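Local coordinates for protein putative phosphatase (DUF442) (Shewanella putrefaciens CN-32, PDB 3GXH) that is a putative phosphatase of the tyrosine and dual-specificity phosphatase superfamily, probably hydrolysing phosphate esters, though its natural substrate is not established, at residues A[33-36]-A[37-40]; A[61-65]-A[66-70]. All coordinates share one frame; numbering follows the deposited sequence.

Contacts 1 and 2 are the C-terminal ends of two neighbouring helices, 30-38 and 59-65, with centres about 10 Å apart on the same side of the molecule. They touch directly. The probable hydrogen bond from Lys37 NZ to Gly67 O, 2.8 Å long, carries a lysine of one helix end to the turn of the other. Deeper in, Phe33 CE1 packs against Val63 CG2 at 3.6 Å, and Phe33 O lies 3.3 Å from Met68 CE. Contact 2 leads into strand 69-72, an outer strand of the sheet. Strand 43-46 separates it from 100-103, the strand that in phosphatases of this kind would precede the phosphate-binding loop.

Contact 1 (A[33-36]-A[37-40]); sequences FSLL and KQAG
Phe33, Ser34 and Leu35 each offer a backbone carbonyl to the residue four places on, and these bonds carry helix 30-38 to its end. Lys37 N donates to Phe33 O at 3.1 Å, and Gln38 N reaches Ser34 O at 3.0 Å, both on nearly straight lines. The third bond, Ala39 N to Leu35 O at 3.0 Å, is more bent, with 142° at the hydrogen. Ala39 N also makes a weak bond to Leu36 O at 3.2 Å, so one N-H is shared by two carbonyls. Beyond it, Gly40 N turns back onto Lys37 O at 2.9 Å.

Among the side chains, Gln38 does most of the touching. With CG beside the backbone N and anti to the carbonyl carbon (chi1 -73°), the chain runs back along the helix and lays its methylene over the preceding turn, Gln38 CG coming to 3.3 Å from Ser34 O. Ser34 O therefore accepts the N-H of Gln38 and is also touched by CG and the amide carbon of the same side chain. The amide end then meets Leu35 at a slant: Gln38 NE2 rests 3.8 Å from Leu35 CD2, a van der Waals touch along the outer surface. Ala39 CB sits 3.6 Å from both Leu35 O and Leu36 O and touches Leu9 as well. The buried Leu36 side chain instead packs on Ile12 and Val41.

Gly40 is the first residue to leave helical angles. Its positive phi of 103° and the bonds back into the last turn make this a Schellman motif, which closes helix 30-38 and turns the chain towards strand 43-46.

Contact 2 (A[61-65]-A[66-70]); sequences KLVTQ and AGMDY
Val63 and Tyr70 meet with their side chains at about a right angle, the valine at the end of helix 59-65 and the tyrosine on strand 69-72. Val63 puts CG1 anti to its backbone nitrogen (chi1 167°), aiming that methyl into the returning chain, 3.4 Å from Asp69 O and 3.8 Å from Met68 CB. The other methyl, CG2, approaches the ring obliquely, 3.9 Å from Tyr70 CD1. Thr64 also crosses the tyrosine nearly perpendicularly, its CG2 standing 4.0 Å from Tyr70 CB. Its hydroxyl turns back along the helix to Gly60 O, while Tyr70 OH is bonded to Asn46 ND2.

Backbone bonds hold the turn. Met68 N, of a selenomethionine, bonds to Val63 O at 3.1 Å, and Gly67 N reaches Thr64 O at 3.0 Å from above the carbonyl plane. Thr64 CA makes a C-H...O contact with Met68 O at 3.4 Å. A water also donates to Met68 O and, weakly, to Thr64 O.

With Gly67 at positive phi, this is a Schellman motif ending the helix of the beta-alpha-beta unit that links parallel strands 43-46 and 69-72.

Contact 1 (A[33-36]-A[37-40])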
loop_
_atom_site.group_PDB
_atom_site.type_symbol
_atom_site.label_atom_id
_atom_site.label_comp_id
_atom_site.label_asym_id
_atom_site.label_seq_id
_atom_site.Cartn_x
_atom_site.Cartn_y
_atom_site.Cartn_z
ATOM N N PHE A 33 4.937 -13.920 0.051
ATOM C CA PHE A 33 6.043 -13.025 -0.240
ATOM C C PHE A 33 6.943 -13.610 -1.319
ATOM O O PHE A 33 7.497 -12.867 -2.132
ATOM C CB PHE A 33 6.841 -12.719 1.019
ATOM C CG PHE A 33 6.148 -11.789 1.947
ATOM C CD1 PHE A 33 5.843 -10.499 1.549
ATOM C CD2 PHE A 33 5.793 -12.143 3.245
ATOM C CE1 PHE A 33 5.169 -9.588 2.393
ATOM C CE2 PHE A 33 5.093 -11.226 4.062
ATOM C CZ PHE A 33 4.794 -9.974 3.622
ATOM N N SER A 34 7.130 -14.922 -1.318
ATOM C CA SER A 34 7.875 -15.555 -2.421
ATOM C C SER A 34 7.179 -15.380 -3.767
ATOM O O SER A 34 7.832 -15.166 -4.800
ATOM C CB SER A 34 8.129 -17.028 -2.105
ATOM O OG SER A 34 9.114 -17.111 -1.068
ATOM N N LEU A 35 5.853 -15.463 -3.770
ATOM C CA LEU A 35 5.094 -15.271 -5.018
ATOM C C LEU A 35 5.289 -13.827 -5.519
ATOM O O LEU A 35 5.451 -13.572 -6.708
ATOM C CB LEU A 35 3.593 -15.535 -4.809
ATOM C CG LEU A 35 3.229 -16.954 -4.349
ATOM C CD1 LEU A 35 1.721 -16.996 -4.173
ATOM C CD2 LEU A 35 3.682 -17.969 -5.396
ATOM N N LEU A 36 5.278 -12.873 -4.595
ATOM C CA LEU A 36 5.541 -11.472 -4.936
ATOM C C LEU A 36 6.905 -11.306 -5.588
ATOM O O LEU A 36 7.025 -10.626 -6.633
ATOM C CB LEU A 36 5.423 -10.573 -3.698
ATOM C CG LEU A 36 3.951 -10.395 -3.286
ATOM C CD1 LEU A 36 3.862 -10.006 -1.783
ATOM C CD2 LEU A 36 3.218 -9.333 -4.205
ATOM N N LYS A 37 7.928 -11.896 -5.014
ATOM C CA LYS A 37 9.255 -11.809 -5.610
ATOM C C LYS A 37 9.248 -12.390 -7.030
ATOM O O LYS A 37 9.821 -11.822 -7.958
ATOM C CB LYS A 37 10.295 -12.542 -4.764
ATOM C CG LYS A 37 11.736 -12.584 -5.367
ATOM C CD LYS A 37 12.336 -11.199 -5.453
ATOM C CE LYS A 37 13.709 -11.226 -6.110
ATOM N NZ LYS A 37 14.397 -9.890 -5.975
ATOM N N GLN A 38 8.640 -13.556 -7.179
ATOM C CA GLN A 38 8.620 -14.238 -8.468
ATOM C C GLN A 38 7.895 -13.440 -9.528
ATOM O O GLN A 38 8.221 -13.556 -10.715
ATOM C CB GLN A 38 8.013 -15.629 -8.298
ATOM C CG GLN A 38 8.944 -16.596 -7.574
ATOM C CD GLN A 38 8.273 -17.767 -6.821
ATOM O OE1 GLN A 38 8.896 -18.358 -5.922
ATOM N NE2 GLN A 38 7.040 -18.109 -7.175
ATOM N N ALA A 39 6.925 -12.622 -9.124
ATOM C CA ALA A 39 6.195 -11.731 -10.050
ATOM C C ALA A 39 6.976 -10.478 -10.408
ATOM O O ALA A 39 6.539 -9.705 -11.252
ATOM C CB ALA A 39 4.846 -11.328 -9.468
ATOM N N GLY A 40 8.096 -10.249 -9.741
ATOM C CA GLY A 40 8.914 -9.077 -10.039
ATOM C C GLY A 40 8.811 -7.918 -9.059
ATOM O O GLY A 40 9.374 -6.845 -9.311
#

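Contact 2 (A[61-65]-A[66-70])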
loop_
_atom_site.group_PDB
_atom_site.type_symbol
_atom_site.label_atom_id
_atom_site.label_comp_id
_atom_site.label_asym_id
_atom_site.label_seq_id
_atom_site.Cartn_x
_atom_site.Cartn_y
_atom_site.Cartn_z
ATOM N N LYS A 61 11.966 -9.603 8.074
ATOM C CA LYS A 61 12.697 -10.809 7.891
ATOM C C LYS A 61 12.135 -11.607 6.721
ATOM O O LYS A 61 12.855 -12.084 5.847
ATOM C CB LYS A 61 12.702 -11.645 9.173
ATOM C CG LYS A 61 13.458 -12.947 9.059
ATOM C CD LYS A 61 13.441 -13.725 10.400
ATOM C CE LYS A 61 14.244 -15.039 10.311
ATOM N NZ LYS A 61 13.487 -16.165 9.700
ATOM N N LEU A 62 10.813 -11.754 6.694
ATOM C CA LEU A 62 10.187 -12.503 5.612
ATOM C C LEU A 62 10.420 -11.840 4.253
ATOM O O LEU A 62 10.681 -12.516 3.244
ATOM C CB LEU A 62 8.691 -12.675 5.844
ATOM C CG LEU A 62 8.261 -13.262 7.194
ATOM C CD1 LEU A 62 6.697 -13.429 7.249
ATOM C CD2 LEU A 62 8.976 -14.537 7.475
ATOM N N VAL A 63 10.311 -10.515 4.218
ATOM C CA VAL A 63 10.437 -9.756 2.968
ATOM C C VAL A 63 11.872 -9.845 2.468
ATOM O O VAL A 63 12.133 -10.103 1.289
ATOM C CB VAL A 63 9.949 -8.305 3.114
ATOM C CG1 VAL A 63 10.378 -7.420 1.919
ATOM C CG2 VAL A 63 8.436 -8.296 3.349
ATOM N N THR A 64 12.829 -9.624 3.340
ATOM C CA THR A 64 14.250 -9.600 2.919
ATOM C C THR A 64 14.731 -11.016 2.603
ATOM O O THR A 64 15.459 -11.200 1.609
ATOM C CB THR A 64 15.134 -8.779 3.886
ATOM O OG1 THR A 64 15.079 -9.362 5.156
ATOM C CG2 THR A 64 14.698 -7.275 3.900
ATOM N N GLN A 65 14.245 -12.027 3.324
ATOM C CA GLN A 65 14.508 -13.441 3.001
ATOM C C GLN A 65 13.998 -13.834 1.621
ATOM O O GLN A 65 14.598 -14.680 0.967
ATOM C CB GLN A 65 13.856 -14.390 4.018
ATOM C CG GLN A 65 14.691 -14.597 5.263
ATOM C CD GLN A 65 14.033 -15.519 6.275
ATOM O OE1 GLN A 65 12.842 -15.852 6.169
ATOM N NE2 GLN A 65 14.794 -15.908 7.287
ATOM N N ALA A 66 12.869 -13.245 1.201
ATOM C CA ALA A 66 12.267 -13.503 -0.105
ATOM C C ALA A 66 12.961 -12.685 -1.201
ATOM O O ALA A 66 12.545 -12.764 -2.345
ATOM C CB ALA A 66 10.790 -13.195 -0.065
ATOM N N GLY A 67 14.003 -11.928 -0.867
ATOM C CA GLY A 67 14.769 -11.155 -1.832
ATOM C C GLY A 67 14.299 -9.765 -2.218
ATOM O O GLY A 67 14.675 -9.228 -3.264
HETATM N N MSE A 68 13.496 -9.159 -1.353
HETATM C CA MSE A 68 12.989 -7.830 -1.591
HETATM C C MSE A 68 13.382 -6.821 -0.530
HETATM O O MSE A 68 13.822 -7.208 0.561
HETATM C CB MSE A 68 11.457 -7.875 -1.664
HETATM C CG MSE A 68 10.942 -8.705 -2.799
HETATM SE SE MSE A 68 9.018 -8.944 -2.904
HETATM C CE MSE A 68 8.817 -9.999 -1.250
ATOM N N ASP A 69 13.280 -5.542 -0.859
ATOM C CA ASP A 69 13.582 -4.475 0.076
ATOM C C ASP A 69 12.328 -4.224 0.916
ATOM O O ASP A 69 11.209 -4.433 0.440
ATOM C CB ASP A 69 13.929 -3.177 -0.680
ATOM C CG ASP A 69 15.221 -3.243 -1.418
ATOM O OD1 ASP A 69 16.103 -4.020 -1.040
ATOM O OD2 ASP A 69 15.337 -2.452 -2.381
ATOM N N TYR A 70 12.517 -3.823 2.172
ATOM C CA TYR A 70 11.455 -3.654 3.132
ATOM C C TYR A 70 11.443 -2.233 3.688
ATOM O O TYR A 70 12.473 -1.741 4.139
ATOM C CB TYR A 70 11.656 -4.653 4.283
ATOM C CG TYR A 70 10.585 -4.572 5.336
ATOM C CD1 TYR A 70 9.279 -4.895 5.001
ATOM C CD2 TYR A 70 10.853 -4.153 6.634
ATOM C CE1 TYR A 70 8.255 -4.844 5.928
ATOM C CE2 TYR A 70 9.822 -4.114 7.571
ATOM C CZ TYR A 70 8.539 -4.497 7.231
ATOM O OH TYR A 70 7.487 -4.423 8.147
HETATM O O HOH W 1 16.645 -8.368 0.279
#